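Local coordinates for protein afamin (Homo sapiens, PDB 6FAK) that carries hydrophobic molecules in body fluids, binds vitamin E and keeps lipidated Wnt proteins soluble and active, at residues 417-422 with 469-474. Residues are numbered along the deposited sequence; the frame is centred on the assembly and turned at random.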
loop_
_atom_site.group_PDB
_atom_site.type_symbol
_atom_site.label_atom_id
_atom_site.label_comp_id
_atom_site.label_asym_id
_atom_site.label_seq_id
_atom_site.Cartn_x
_atom_site.Cartn_y
_atom_site.Cartn_z
ATOM N N ILE A 417 -7.850 1.753 -20.125
ATOM C CA ILE A 417 -8.930 1.367 -19.283
ATOM C C ILE A 417 -9.336 2.469 -18.295
ATOM O O ILE A 417 -10.483 2.508 -17.888
ATOM C CB ILE A 417 -8.729 -0.010 -18.535
ATOM C CG1 ILE A 417 -7.691 0.085 -17.467
ATOM C CG2 ILE A 417 -8.436 -1.173 -19.498
ATOM C CD1 ILE A 417 -7.680 -1.114 -16.562
ATOM N N ALA A 418 -8.383 3.299 -17.881
ATOM C CA ALA A 418 -8.578 4.357 -16.853
ATOM C C ALA A 418 -7.949 5.688 -17.281
ATOM O O ALA A 418 -7.117 6.230 -16.565
ATOM C CB ALA A 418 -8.025 3.903 -15.490
ATOM N N PRO A 419 -8.313 6.169 -18.478
ATOM C CA PRO A 419 -7.663 7.361 -19.035
ATOM C C PRO A 419 -7.978 8.639 -18.253
ATOM O O PRO A 419 -7.241 9.610 -18.435
ATOM C CB PRO A 419 -8.201 7.440 -20.465
ATOM C CG PRO A 419 -9.552 6.796 -20.369
ATOM C CD PRO A 419 -9.344 5.665 -19.405
ATOM N N GLN A 420 -8.992 8.617 -17.369
ATOM C CA GLN A 420 -9.362 9.754 -16.585
ATOM C C GLN A 420 -8.369 10.024 -15.443
ATOM O O GLN A 420 -8.344 11.141 -14.892
ATOM C CB GLN A 420 -10.780 9.581 -15.992
ATOM C CG GLN A 420 -11.917 9.480 -17.034
ATOM C CD GLN A 420 -12.087 8.100 -17.633
ATOM O OE1 GLN A 420 -11.491 7.092 -17.164
ATOM N NE2 GLN A 420 -12.978 8.001 -18.591
ATOM N N LEU A 421 -7.544 9.049 -15.084
ATOM C CA LEU A 421 -6.474 9.278 -14.081
ATOM C C LEU A 421 -5.397 10.214 -14.591
ATOM O O LEU A 421 -5.155 10.314 -15.768
ATOM C CB LEU A 421 -5.827 7.962 -13.660
ATOM C CG LEU A 421 -6.802 7.001 -12.993
ATOM C CD1 LEU A 421 -6.152 5.679 -12.721
ATOM C CD2 LEU A 421 -7.423 7.575 -11.730
ATOM N N SER A 422 -4.797 10.987 -13.695
ATOM C CA SER A 422 -3.647 11.792 -14.053
ATOM C C SER A 422 -2.503 10.881 -14.583
ATOM O O SER A 422 -2.321 9.713 -14.190
ATOM C CB SER A 422 -3.127 12.604 -12.874
ATOM O OG SER A 422 -2.561 11.763 -11.902
ATOM N N THR A 469 -14.552 7.977 -8.276
ATOM C CA THR A 469 -15.428 7.849 -9.409
ATOM C C THR A 469 -14.517 8.098 -10.628
ATOM O O THR A 469 -14.315 9.249 -11.035
ATOM C CB THR A 469 -16.641 8.845 -9.355
ATOM O OG1 THR A 469 -16.157 10.157 -9.107
ATOM C CG2 THR A 469 -17.618 8.491 -8.237
ATOM N N ILE A 470 -13.992 7.014 -11.189
ATOM C CA ILE A 470 -13.103 7.082 -12.319
ATOM C C ILE A 470 -13.851 6.942 -13.637
ATOM O O ILE A 470 -13.926 7.891 -14.423
ATOM C CB ILE A 470 -11.972 6.097 -12.126
ATOM C CG1 ILE A 470 -11.195 6.486 -10.812
ATOM C CG2 ILE A 470 -11.074 6.059 -13.384
ATOM C CD1 ILE A 470 -10.322 5.377 -10.319
ATOM N N ASN A 471 -14.413 5.767 -13.868
ATOM C CA ASN A 471 -15.372 5.550 -14.921
ATOM C C ASN A 471 -16.191 4.345 -14.496
ATOM O O ASN A 471 -15.775 3.606 -13.567
ATOM C CB ASN A 471 -14.694 5.400 -16.314
ATOM C CG ASN A 471 -13.755 4.204 -16.405
ATOM O OD1 ASN A 471 -14.149 3.064 -16.118
ATOM N ND2 ASN A 471 -12.503 4.455 -16.860
ATOM N N PRO A 472 -17.363 4.110 -15.157
ATOM C CA PRO A 472 -18.251 3.126 -14.585
ATOM C C PRO A 472 -17.670 1.714 -14.514
ATOM O O PRO A 472 -17.879 1.037 -13.511
ATOM C CB PRO A 472 -19.530 3.204 -15.474
ATOM C CG PRO A 472 -19.460 4.548 -16.144
ATOM C CD PRO A 472 -17.997 4.889 -16.256
ATOM N N ALA A 473 -16.887 1.301 -15.510
ATOM C CA ALA A 473 -16.323 -0.058 -15.529
ATOM C C ALA A 473 -15.250 -0.251 -14.428
ATOM O O ALA A 473 -15.263 -1.223 -13.686
ATOM C CB ALA A 473 -15.730 -0.378 -16.922
ATOM N N VAL A 474 -14.374 0.727 -14.279
ATOM C CA VAL A 474 -13.369 0.727 -13.193
ATOM C C VAL A 474 -14.045 0.764 -11.809
ATOM O O VAL A 474 -13.634 -0.003 -10.880
ATOM C CB VAL A 474 -12.383 1.922 -13.331
ATOM C CG1 VAL A 474 -11.528 2.054 -12.071
ATOM C CG2 VAL A 474 -11.483 1.758 -14.522
#
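Two torsions bring N471 and Q420 together: chi1 of 62° sets the asparagine CG between its backbone N and carbonyl carbon, and the glutamine chain, bent at chi2, places CD beside the N471 amide. The two side chains cross at about a right angle. N471 ND2 donates twice, to Q420 OE1 at 2.8 Å and to I417 O at 3.0 Å; both acceptors lie close to its amide plane, the first bond nearly straight (N-H...O 168°), the second somewhat more bent (158°). N471 OD1 accepts from V474 N at 3.0 Å, so this one amide caps its own helix while holding the C-terminal end of helix 376-417 and the turn that follows. Q420 NE2 is hydrogen-bonded to D495 OD2, consistent with OE1 facing N471. An alanine at N471 would probably leave I417 O and Q420 OE1 without this donor and the helix start without its side-chain cap. Beside the polar link, L421 CD2 packs on I470 CD1 at 3.9 Å, both residues also touching L461 of helix 446-462, while V474 CG2 lies 4.2 Å from A418 CB. An asparagine N-cap of helix 472-479 thus ties a helix end and its A418-L421 type I turn to a second interhelical connection within the helical third albumin domain.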